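Local coordinates for protein probable CoA-transferase alpha subunit (Rhodococcus jostii, PDB 6COJ) that binds the coenzyme A thioester of a spirocyclic lactone acid and probably works as one subunit of an enzyme of the CoA-transferase family, at residues 281-284 with 285-288; 294-297 with 298-302. The protein carries 1 engineered substitution. All coordinates share one frame; numbering follows the deposited sequence.

Interaction 1 of 2, residues 281-284 with 285-288; sequences WQQF and VATY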
# COMPACT_ATOMS: atom_id res chain seq x y z
N TRP A 281 -26.66 5.27 -32.79
CA TRP A 281 -25.59 4.34 -32.46
C TRP A 281 -25.02 3.63 -33.69
O TRP A 281 -23.80 3.44 -33.78
CB TRP A 281 -26.03 3.37 -31.37
CG TRP A 281 -24.85 2.64 -30.84
CD1 TRP A 281 -24.56 1.33 -31.01
CD2 TRP A 281 -23.75 3.21 -30.11
NE1 TRP A 281 -23.37 1.02 -30.41
CE2 TRP A 281 -22.84 2.16 -29.85
CE3 TRP A 281 -23.45 4.50 -29.65
CZ2 TRP A 281 -21.66 2.36 -29.14
CZ3 TRP A 281 -22.27 4.69 -28.94
CH2 TRP A 281 -21.39 3.63 -28.70
N GLN A 282 -25.87 3.20 -34.64
CA GLN A 282 -25.36 2.61 -35.88
C GLN A 282 -24.38 3.54 -36.58
O GLN A 282 -23.37 3.10 -37.14
CB GLN A 282 -26.54 2.30 -36.82
CG GLN A 282 -26.13 1.76 -38.21
CD GLN A 282 -26.08 2.84 -39.29
OE1 GLN A 282 -26.78 3.86 -39.20
NE2 GLN A 282 -25.26 2.62 -40.31
N GLN A 283 -24.69 4.83 -36.56
CA GLN A 283 -23.82 5.80 -37.22
C GLN A 283 -22.50 5.94 -36.47
O GLN A 283 -21.43 6.02 -37.08
CB GLN A 283 -24.52 7.15 -37.31
CG GLN A 283 -23.82 8.14 -38.23
CD GLN A 283 -23.49 7.53 -39.57
OE1 GLN A 283 -22.32 7.27 -39.88
NE2 GLN A 283 -24.52 7.28 -40.38
N PHE A 284 -22.56 5.98 -35.14
CA PHE A 284 -21.34 6.02 -34.35
C PHE A 284 -20.49 4.78 -34.61
O PHE A 284 -19.28 4.87 -34.82
CB PHE A 284 -21.70 6.12 -32.87
CG PHE A 284 -20.52 6.33 -31.97
CD1 PHE A 284 -19.80 5.25 -31.47
CD2 PHE A 284 -20.13 7.61 -31.61
CE1 PHE A 284 -18.72 5.45 -30.63
CE2 PHE A 284 -19.04 7.82 -30.76
CZ PHE A 284 -18.33 6.74 -30.28
N VAL A 285 -21.13 3.61 -34.63
CA VAL A 285 -20.43 2.36 -34.92
C VAL A 285 -19.81 2.41 -36.32
O VAL A 285 -18.64 2.06 -36.51
CB VAL A 285 -21.38 1.16 -34.75
CG1 VAL A 285 -20.80 -0.09 -35.38
CG2 VAL A 285 -21.68 0.95 -33.27
N ALA A 286 -20.59 2.84 -37.31
CA ALA A 286 -20.09 2.88 -38.68
C ALA A 286 -18.88 3.80 -38.80
O ALA A 286 -17.92 3.48 -39.51
CB ALA A 286 -21.20 3.32 -39.64
N THR A 287 -18.90 4.93 -38.11
CA THR A 287 -17.83 5.91 -38.26
C THR A 287 -16.61 5.57 -37.42
O THR A 287 -15.47 5.74 -37.87
CB THR A 287 -18.34 7.32 -37.92
OG1 THR A 287 -19.39 7.68 -38.82
CG2 THR A 287 -17.22 8.34 -38.04
N TYR A 288 -16.80 5.06 -36.20
CA TYR A 288 -15.71 4.95 -35.23
C TYR A 288 -15.31 3.53 -34.87
O TYR A 288 -14.14 3.30 -34.55
CB TYR A 288 -16.03 5.73 -33.94
CG TYR A 288 -16.26 7.19 -34.22
CD1 TYR A 288 -15.18 8.04 -34.45
CD2 TYR A 288 -17.54 7.70 -34.33
CE1 TYR A 288 -15.38 9.37 -34.75
CE2 TYR A 288 -17.75 9.04 -34.62
CZ TYR A 288 -16.66 9.87 -34.83
OH TYR A 288 -16.87 11.20 -35.13
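The last turns of helix 278-288 carry this contact, in which Val285, Thr287 and Tyr288 each meet the side chain four residues earlier. Methyl CG2 of Val285 sits over one face of the Trp281 indole, 3.3 Å from NE1 and farther from CD1. Phe284, with CG anti to its backbone N (chi1 -173°), offers one ring face to Tyr288, whose CD2 lies over it, offset toward the rim and 3.8 Å from Phe284 CD2. The two rings meet obliquely, their planes inclined at 41°. Such i to i+4 pairing follows from the alpha-helical repeat, whose backbone bonds here include Val285 N to Trp281 O at 2.8 Å. Phe284 packing on Tyr271, and Tyr288 meeting Phe267 edge-to-face, join this helix to helix 265-274, whereas Trp281, edge-to-face with Trp100, faces helix 99-106 in the main body of the CoA-transferase subunit. The exposed flank is polar. There the first torsion of Thr287 (chi1 -61°) turns OG1 back toward the preceding turn, 3.1 Å from OE1 and 3.2 Å from O of Gln283; the single hydroxyl proton has more than one acceptor within reach, and which it uses is not settled.

Interaction 2 of 2, residues 294-297 with 298-302; sequences DDYQ and AAVKK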
# COMPACT_ATOMS: atom_id res chain seq x y z
N ASP A 294 -6.29 2.66 -36.14
CA ASP A 294 -5.90 3.78 -36.98
C ASP A 294 -7.11 4.46 -37.60
O ASP A 294 -7.17 5.69 -37.68
CB ASP A 294 -4.92 3.32 -38.07
CG ASP A 294 -3.53 3.06 -37.54
OD1 ASP A 294 -3.23 3.48 -36.40
OD2 ASP A 294 -2.72 2.43 -38.26
N ASP A 295 -8.10 3.67 -38.03
CA ASP A 295 -9.33 4.25 -38.58
C ASP A 295 -10.06 5.05 -37.51
O ASP A 295 -10.56 6.15 -37.79
CB ASP A 295 -10.25 3.15 -39.11
CG ASP A 295 -9.65 2.42 -40.29
OD1 ASP A 295 -8.84 3.02 -41.03
OD2 ASP A 295 -10.00 1.24 -40.49
N TYR A 296 -10.13 4.52 -36.29
CA TYR A 296 -10.74 5.26 -35.19
C TYR A 296 -10.02 6.58 -34.97
O TYR A 296 -10.65 7.63 -34.84
CB TYR A 296 -10.72 4.42 -33.91
CG TYR A 296 -11.15 5.17 -32.67
CD1 TYR A 296 -12.49 5.27 -32.33
CD2 TYR A 296 -10.21 5.78 -31.85
CE1 TYR A 296 -12.88 5.95 -31.19
CE2 TYR A 296 -10.60 6.47 -30.71
CZ TYR A 296 -11.93 6.55 -30.39
OH TYR A 296 -12.34 7.23 -29.27
N GLN A 297 -8.69 6.53 -34.91
CA GLN A 297 -7.91 7.72 -34.60
C GLN A 297 -8.07 8.78 -35.69
O GLN A 297 -8.18 9.97 -35.40
CB GLN A 297 -6.44 7.35 -34.42
CG GLN A 297 -6.15 6.51 -33.17
CD GLN A 297 -6.41 7.27 -31.88
OE1 GLN A 297 -6.35 8.50 -31.86
NE2 GLN A 297 -6.66 6.54 -30.80
N ALA A 298 -8.12 8.34 -36.95
CA ALA A 298 -8.35 9.29 -38.04
C ALA A 298 -9.73 9.93 -37.92
O ALA A 298 -9.88 11.14 -38.13
CB ALA A 298 -8.21 8.58 -39.38
N ALA A 299 -10.75 9.14 -37.58
CA ALA A 299 -12.10 9.68 -37.49
C ALA A 299 -12.24 10.62 -36.31
O ALA A 299 -12.97 11.62 -36.39
CB ALA A 299 -13.10 8.53 -37.38
N VAL A 300 -11.55 10.32 -35.21
CA VAL A 300 -11.59 11.20 -34.06
C VAL A 300 -10.91 12.53 -34.36
O VAL A 300 -11.36 13.59 -33.93
CB VAL A 300 -10.96 10.46 -32.86
CG1 VAL A 300 -10.32 11.44 -31.90
CG2 VAL A 300 -12.02 9.59 -32.21
N LYS A 301 -9.81 12.49 -35.12
CA LYS A 301 -9.15 13.72 -35.51
C LYS A 301 -10.06 14.56 -36.40
O LYS A 301 -10.14 15.79 -36.24
CB LYS A 301 -7.83 13.41 -36.22
CG LYS A 301 -7.02 14.62 -36.61
CD LYS A 301 -5.83 14.23 -37.48
CE LYS A 301 -5.32 15.42 -38.28
NZ LYS A 301 -3.87 15.30 -38.60
N LYS A 302 -10.76 13.92 -37.33
CA LYS A 302 -11.68 14.63 -38.21
C LYS A 302 -12.82 15.26 -37.42
O LYS A 302 -13.21 16.41 -37.69
CB LYS A 302 -12.18 13.65 -39.28
CG LYS A 302 -13.27 14.15 -40.21
CD LYS A 302 -13.62 13.05 -41.20
CE LYS A 302 -14.75 13.45 -42.13
NZ LYS A 302 -16.05 13.54 -41.39
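The Tyr296 ring receives methyl CG2 of Val300 over one face and, in its plane, has the Gln297 amide nitrogen at its edge. The methyl is 3.8 Å from the ring centroid and 22° off the normal, a CH-pi contact displaced toward the phenol end, where CG2 comes within 3.5 Å of CZ. Val300 reaches this position because CG2 lies anti to its carbonyl carbon, which turns that branch back along the helix toward the ring one turn earlier. At the ring edge, NE2 of Gln297 is 3.8 Å from CD2 of Tyr296, a position given by a side chain bent at its second torsion (chi2 -66°).

Beneath these side chains the backbone keeps regular alpha-helical bonds, among them Val300 N to Tyr296 O at 2.9 Å and Lys301 N to Gln297 O at 3.0 Å. Two successive residues join helix 293-306 to the loop holding Asn250 and His253, Tyr296 through a hydrogen bond of OH to His253 ND1 and Gln297 through one of OE1 to Asn250 ND2. NE2 of Gln297 instead bonds OE2 of Glu293, one turn earlier in the same helix.

A donor at OE1 and an acceptor at NE2 are consistent with the modelled orientation of the amide and would restrain its rotation. The Tyr296 ring also makes a cation-pi contact with Arg52, whose guanidinium probably gains electrostatic attraction from the pi electrons.

Interactions 1 and 2 lie in consecutive C-terminal helices, 278-288 and 293-306, with centres about 12 Å apart, and both illustrate how one helical turn brings side chains together on a mixed surface. Of the eight touching residues in each, four are exposed and two buried: Phe284 and Tyr288 in interaction 1, Tyr296 and Val300 in interaction 2. They meet where Tyr288 packs on Tyr296 and Ala299, its CE1 lying 3.6 Å from Ala299 CB. Phe267 of helix 265-274 touches Tyr288, Tyr296 and Val300, a common neighbour. Interaction 1 turns aromatic groups toward neighbouring helices, whereas interaction 2 adds side-chain hydrogen bonds from buried Tyr296 and partly exposed Gln297 to a loop, and a cation-pi contact.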